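Local structure of signal recognition particle receptor FtsY (Sulfolobus acidocaldarius, 5L3S) at residues Lys249-Ser261 / Pro284-Ser296. The protein is a receptor for the signal recognition particle, an SRP-type GTPase in which a helical bundle domain is joined to a P-loop nucleotide-binding domain. Numbering follows the deposited sequence.
Sequences KVDADAKGGIALS and PFSPDWFVERIFS. With GNP (phosphoaminophosphonic acid-guanylate ester), chain R.
The flat guanidinium group of R293 meets V250 over one face, where CG1 sits 3.3 Å above the plane, while the carbonyl oxygens of A254 and K255 lie at its edge. Of these, A254 O is held side-on: R293 NE (2.9 Å) and R293 NH2 (2.8 Å) both donate to it from the same face of the peptide. The acceptor lies in the guanidinium plane, but both bonds are bent, about 145° at the hydrogens. An extended chain, with CG anti to the backbone N (chi1 -176°), carries R293 from the helix to the loop, and this two-pronged grip fixes the rotation of its head. V250 CG1 also meets the edge of the W289 indole. The F290 ring has I294 CG1 from its own helix over one face and the backbone of G256 at its edge; G256 O comes within 3.2 Å of F290 CE1. A259 CB touches two rings, 3.6 Å from F290 CE1 and 3.7 Å from F285 CE1, and L260 CB closes on F290 CZ. The bent chain of K255 lies across the aliphatic part of R293. In the same loop, D251 pairs with the guanine edge of GNP, its OD1 taking N1 and OD2 taking N2, the guanine-specific arrangement familiar from P-loop GTPases. The contact thus joins the guanine-binding loop after strand 244-248 and the start of helix 258-266 to the C-terminal helix 287-295, with strand 270-274 beside F285 and W289 and helix 66-85 of the helical bundle against F290.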
loop_
_atom_site.group_PDB
_atom_site.type_symbol
_atom_site.label_atom_id
_atom_site.label_comp_id
_atom_site.label_asym_id
_atom_site.label_seq_id
_atom_site.Cartn_x
_atom_site.Cartn_y
_atom_site.Cartn_z
ATOM N N LYS B 249 7.196 -3.640 -3.581
ATOM C CA LYS B 249 6.318 -4.759 -3.268
ATOM C C LYS B 249 5.658 -5.348 -4.502
ATOM O O LYS B 249 4.568 -5.891 -4.428
ATOM C CB LYS B 249 5.259 -4.352 -2.224
ATOM C CG LYS B 249 5.859 -3.766 -0.945
ATOM C CD LYS B 249 4.759 -3.256 0.023
ATOM C CE LYS B 249 5.387 -2.307 1.083
ATOM N NZ LYS B 249 4.352 -1.647 1.948
ATOM N N VAL B 250 6.340 -5.237 -5.638
ATOM C CA VAL B 250 5.824 -5.753 -6.901
ATOM C C VAL B 250 5.767 -7.279 -6.820
ATOM O O VAL B 250 4.974 -7.930 -7.511
ATOM C CB VAL B 250 6.699 -5.235 -8.067
ATOM C CG1 VAL B 250 6.417 -5.975 -9.354
ATOM C CG2 VAL B 250 6.471 -3.735 -8.239
ATOM N N ASP B 251 6.568 -7.847 -5.915
ATOM C CA ASP B 251 6.562 -9.303 -5.716
ATOM C C ASP B 251 5.263 -9.833 -5.072
ATOM O O ASP B 251 5.054 -11.042 -5.019
ATOM C CB ASP B 251 7.783 -9.767 -4.908
ATOM C CG ASP B 251 7.950 -9.000 -3.596
ATOM O OD1 ASP B 251 7.974 -7.746 -3.592
ATOM O OD2 ASP B 251 8.040 -9.663 -2.546
ATOM N N ALA B 252 4.398 -8.940 -4.600
ATOM C CA ALA B 252 3.077 -9.363 -4.098
ATOM C C ALA B 252 2.059 -9.607 -5.229
ATOM O O ALA B 252 0.866 -9.340 -5.056
ATOM C CB ALA B 252 2.532 -8.343 -3.155
ATOM N N ASP B 253 2.527 -10.099 -6.375
ATOM C CA ASP B 253 1.660 -10.380 -7.523
ATOM C C ASP B 253 0.923 -9.118 -7.987
ATOM O O ASP B 253 -0.159 -9.186 -8.568
ATOM C CB ASP B 253 0.660 -11.500 -7.184
ATOM C CG ASP B 253 -0.050 -12.047 -8.414
ATOM O OD1 ASP B 253 0.575 -12.060 -9.493
ATOM O OD2 ASP B 253 -1.233 -12.452 -8.305
ATOM N N ALA B 254 1.534 -7.969 -7.732
ATOM C CA ALA B 254 0.971 -6.679 -8.107
ATOM C C ALA B 254 1.396 -6.316 -9.522
ATOM O O ALA B 254 2.578 -6.392 -9.852
ATOM C CB ALA B 254 1.446 -5.615 -7.135
ATOM N N LYS B 255 0.441 -5.907 -10.354
ATOM C CA LYS B 255 0.752 -5.559 -11.737
ATOM C C LYS B 255 1.505 -4.237 -11.868
ATOM O O LYS B 255 2.334 -4.082 -12.759
ATOM C CB LYS B 255 -0.518 -5.535 -12.595
ATOM C CG LYS B 255 -1.206 -6.866 -12.692
ATOM C CD LYS B 255 -0.376 -7.855 -13.479
ATOM C CE LYS B 255 -1.034 -9.221 -13.509
ATOM N NZ LYS B 255 -2.497 -9.101 -13.734
ATOM N N GLY B 256 1.205 -3.290 -10.984
ATOM C CA GLY B 256 1.865 -1.996 -10.994
ATOM C C GLY B 256 1.345 -1.004 -12.028
ATOM O O GLY B 256 2.122 -0.211 -12.565
ATOM N N GLY B 257 0.035 -1.011 -12.269
ATOM C CA GLY B 257 -0.566 -0.163 -13.300
ATOM C C GLY B 257 -0.361 1.319 -13.023
ATOM O O GLY B 257 -0.487 2.136 -13.930
ATOM N N ILE B 258 -0.053 1.663 -11.766
ATOM C CA ILE B 258 0.358 3.030 -11.399
ATOM C C ILE B 258 1.461 3.576 -12.320
ATOM O O ILE B 258 1.488 4.764 -12.623
ATOM C CB ILE B 258 0.818 3.149 -9.899
ATOM C CG1 ILE B 258 1.155 4.597 -9.531
ATOM C CG2 ILE B 258 2.025 2.275 -9.597
ATOM C CD1 ILE B 258 -0.043 5.542 -9.593
ATOM N N ALA B 259 2.362 2.707 -12.761
ATOM C CA ALA B 259 3.425 3.099 -13.705
ATOM C C ALA B 259 2.870 3.790 -14.963
ATOM O O ALA B 259 3.394 4.811 -15.416
ATOM C CB ALA B 259 4.259 1.882 -14.099
ATOM N N LEU B 260 1.803 3.225 -15.520
ATOM C CA LEU B 260 1.165 3.796 -16.699
ATOM C C LEU B 260 0.481 5.121 -16.370
ATOM O O LEU B 260 0.602 6.094 -17.123
ATOM C CB LEU B 260 0.146 2.803 -17.280
ATOM C CG LEU B 260 -0.669 3.229 -18.502
ATOM C CD1 LEU B 260 0.236 3.822 -19.594
ATOM C CD2 LEU B 260 -1.468 2.035 -19.040
ATOM N N SER B 261 -0.238 5.157 -15.247
ATOM C CA SER B 261 -0.935 6.370 -14.826
ATOM C C SER B 261 0.022 7.545 -14.589
ATOM O O SER B 261 -0.276 8.678 -14.959
ATOM C CB SER B 261 -1.779 6.102 -13.576
ATOM O OG SER B 261 -2.879 5.272 -13.902
ATOM N N PRO B 284 15.632 -2.438 -12.599
ATOM C CA PRO B 284 15.295 -1.202 -13.310
ATOM C C PRO B 284 13.953 -1.367 -14.000
ATOM O O PRO B 284 13.548 -2.505 -14.249
ATOM C CB PRO B 284 16.420 -1.066 -14.352
ATOM C CG PRO B 284 16.946 -2.455 -14.534
ATOM C CD PRO B 284 16.809 -3.111 -13.176
ATOM N N PHE B 285 13.271 -0.262 -14.282
ATOM C CA PHE B 285 11.967 -0.307 -14.941
ATOM C C PHE B 285 12.163 -0.283 -16.442
ATOM O O PHE B 285 12.924 0.534 -16.968
ATOM C CB PHE B 285 11.108 0.889 -14.524
ATOM C CG PHE B 285 9.738 0.919 -15.174
ATOM C CD1 PHE B 285 8.666 0.266 -14.590
ATOM C CD2 PHE B 285 9.532 1.605 -16.366
ATOM C CE1 PHE B 285 7.411 0.292 -15.183
ATOM C CE2 PHE B 285 8.286 1.634 -16.962
ATOM C CZ PHE B 285 7.221 0.977 -16.360
ATOM N N SER B 286 11.476 -1.182 -17.134
ATOM C CA SER B 286 11.502 -1.196 -18.588
ATOM C C SER B 286 10.071 -1.277 -19.108
ATOM O O SER B 286 9.280 -2.085 -18.620
ATOM C CB SER B 286 12.333 -2.374 -19.092
ATOM O OG SER B 286 11.551 -3.274 -19.845
ATOM N N PRO B 287 9.727 -0.420 -20.081
ATOM C CA PRO B 287 8.391 -0.427 -20.691
ATOM C C PRO B 287 7.974 -1.819 -21.167
ATOM O O PRO B 287 6.867 -2.266 -20.861
ATOM C CB PRO B 287 8.555 0.515 -21.878
ATOM C CG PRO B 287 9.608 1.486 -21.414
ATOM C CD PRO B 287 10.571 0.665 -20.614
ATOM N N ASP B 288 8.864 -2.501 -21.876
ATOM C CA ASP B 288 8.586 -3.838 -22.397
ATOM C C ASP B 288 8.231 -4.817 -21.284
ATOM O O ASP B 288 7.315 -5.631 -21.422
ATOM C CB ASP B 288 9.790 -4.372 -23.167
ATOM C CG ASP B 288 10.002 -3.659 -24.487
ATOM O OD1 ASP B 288 9.061 -2.991 -24.969
ATOM O OD2 ASP B 288 11.109 -3.782 -25.050
ATOM N N TRP B 289 8.975 -4.735 -20.186
ATOM C CA TRP B 289 8.756 -5.594 -19.032
ATOM C C TRP B 289 7.370 -5.350 -18.423
ATOM O O TRP B 289 6.656 -6.291 -18.071
ATOM C CB TRP B 289 9.853 -5.341 -17.995
ATOM C CG TRP B 289 9.819 -6.254 -16.816
ATOM C CD1 TRP B 289 10.527 -7.408 -16.655
ATOM C CD2 TRP B 289 9.052 -6.084 -15.617
ATOM N NE1 TRP B 289 10.247 -7.970 -15.432
ATOM C CE2 TRP B 289 9.345 -7.175 -14.774
ATOM C CE3 TRP B 289 8.146 -5.115 -15.175
ATOM C CZ2 TRP B 289 8.762 -7.329 -13.521
ATOM C CZ3 TRP B 289 7.560 -5.275 -13.932
ATOM C CH2 TRP B 289 7.882 -6.365 -13.115
ATOM N N PHE B 290 7.000 -4.078 -18.317
ATOM C CA PHE B 290 5.705 -3.669 -17.772
ATOM C C PHE B 290 4.540 -4.174 -18.629
ATOM O O PHE B 290 3.538 -4.686 -18.113
ATOM C CB PHE B 290 5.648 -2.140 -17.672
ATOM C CG PHE B 290 4.297 -1.599 -17.289
ATOM C CD1 PHE B 290 3.947 -1.449 -15.952
ATOM C CD2 PHE B 290 3.374 -1.239 -18.264
ATOM C CE1 PHE B 290 2.705 -0.949 -15.599
ATOM C CE2 PHE B 290 2.132 -0.741 -17.913
ATOM C CZ PHE B 290 1.806 -0.586 -16.576
ATOM N N VAL B 291 4.670 -4.006 -19.937
ATOM C CA VAL B 291 3.628 -4.419 -20.872
ATOM C C VAL B 291 3.433 -5.934 -20.854
ATOM O O VAL B 291 2.305 -6.434 -20.933
ATOM C CB VAL B 291 3.941 -3.920 -22.310
ATOM C CG1 VAL B 291 3.061 -4.600 -23.330
ATOM C CG2 VAL B 291 3.783 -2.411 -22.384
ATOM N N GLU B 292 4.533 -6.668 -20.740
ATOM C CA GLU B 292 4.441 -8.121 -20.655
ATOM C C GLU B 292 3.764 -8.561 -19.359
ATOM O O GLU B 292 2.938 -9.471 -19.368
ATOM C CB GLU B 292 5.816 -8.774 -20.815
ATOM C CG GLU B 292 6.289 -8.783 -22.271
ATOM C CD GLU B 292 5.270 -9.419 -23.217
ATOM O OE1 GLU B 292 4.915 -10.599 -23.000
ATOM O OE2 GLU B 292 4.820 -8.740 -24.170
ATOM N N ARG B 293 4.093 -7.893 -18.260
ATOM C CA ARG B 293 3.507 -8.236 -16.954
ATOM C C ARG B 293 1.987 -8.113 -17.010
ATOM O O ARG B 293 1.255 -9.045 -16.667
ATOM C CB ARG B 293 4.050 -7.314 -15.879
ATOM C CG ARG B 293 3.570 -7.643 -14.458
ATOM C CD ARG B 293 4.484 -6.986 -13.441
ATOM N NE ARG B 293 4.158 -7.324 -12.056
ATOM C CZ ARG B 293 4.602 -8.405 -11.420
ATOM N NH1 ARG B 293 5.382 -9.281 -12.044
ATOM N NH2 ARG B 293 4.251 -8.620 -10.161
ATOM N N ILE B 294 1.531 -6.961 -17.487
ATOM C CA ILE B 294 0.110 -6.658 -17.581
ATOM C C ILE B 294 -0.656 -7.561 -18.544
ATOM O O ILE B 294 -1.714 -8.083 -18.196
ATOM C CB ILE B 294 -0.111 -5.183 -17.958
ATOM C CG1 ILE B 294 0.247 -4.296 -16.764
ATOM C CG2 ILE B 294 -1.550 -4.951 -18.437
ATOM C CD1 ILE B 294 -0.518 -3.003 -16.709
ATOM N N PHE B 295 -0.129 -7.750 -19.750
ATOM C CA PHE B 295 -0.845 -8.522 -20.766
ATOM C C PHE B 295 -0.430 -9.990 -20.844
ATOM O O PHE B 295 -0.805 -10.698 -21.780
ATOM C CB PHE B 295 -0.736 -7.851 -22.140
ATOM C CG PHE B 295 -1.406 -6.513 -22.205
ATOM C CD1 PHE B 295 -0.692 -5.352 -21.974
ATOM C CD2 PHE B 295 -2.759 -6.417 -22.472
ATOM C CE1 PHE B 295 -1.314 -4.120 -22.021
ATOM C CE2 PHE B 295 -3.385 -5.187 -22.522
ATOM C CZ PHE B 295 -2.665 -4.040 -22.296
ATOM N N SER B 296 0.336 -10.447 -19.858
ATOM C CA SER B 296 0.710 -11.857 -19.773
ATOM C C SER B 296 0.913 -12.276 -18.322
ATOM O O SER B 296 0.034 -12.888 -17.715
ATOM C CB SER B 296 1.975 -12.143 -20.588
ATOM O OG SER B 296 1.830 -11.726 -21.933
HETATM P PG GNP R . 8.035 4.351 7.404
HETATM O O1G GNP R . 9.421 4.925 7.577
HETATM O O2G GNP R . 7.392 3.976 8.732
HETATM O O3G GNP R . 7.056 5.276 6.714
HETATM N N3B GNP R . 8.143 3.014 6.531
HETATM P PB GNP R . 9.029 2.962 5.168
HETATM O O1B GNP R . 10.375 3.470 5.433
HETATM O O2B GNP R . 8.315 3.694 4.111
HETATM O O3A GNP R . 9.093 1.493 4.805
HETATM P PA GNP R . 10.030 0.391 5.317
HETATM O O1A GNP R . 11.347 0.444 4.601
HETATM O O2A GNP R . 10.078 0.376 6.812
HETATM O "O5'" GNP R . 9.392 -0.943 4.796
HETATM C "C5'" GNP R . 8.099 -1.434 5.274
HETATM C "C4'" GNP R . 8.037 -2.937 5.064
HETATM O "O4'" GNP R . 7.911 -3.253 3.628
HETATM C "C3'" GNP R . 9.270 -3.680 5.538
HETATM O "O3'" GNP R . 8.868 -4.941 6.044
HETATM C "C2'" GNP R . 10.083 -3.872 4.246
HETATM O "O2'" GNP R . 10.927 -5.007 4.330
HETATM C "C1'" GNP R . 8.914 -4.183 3.297
HETATM N N9 GNP R . 9.263 -3.977 1.892
HETATM C C8 GNP R . 9.844 -2.885 1.307
HETATM N N7 GNP R . 10.008 -3.008 0.001
HETATM C C5 GNP R . 9.487 -4.271 -0.269
HETATM C C6 GNP R . 9.385 -4.966 -1.493
HETATM O O6 GNP R . 9.775 -4.561 -2.598
HETATM N N1 GNP R . 8.810 -6.230 -1.339
HETATM C C2 GNP R . 8.360 -6.735 -0.128
HETATM N N2 GNP R . 7.826 -7.956 -0.124
HETATM N N3 GNP R . 8.455 -6.084 1.025
HETATM C C4 GNP R . 9.030 -4.874 0.879
#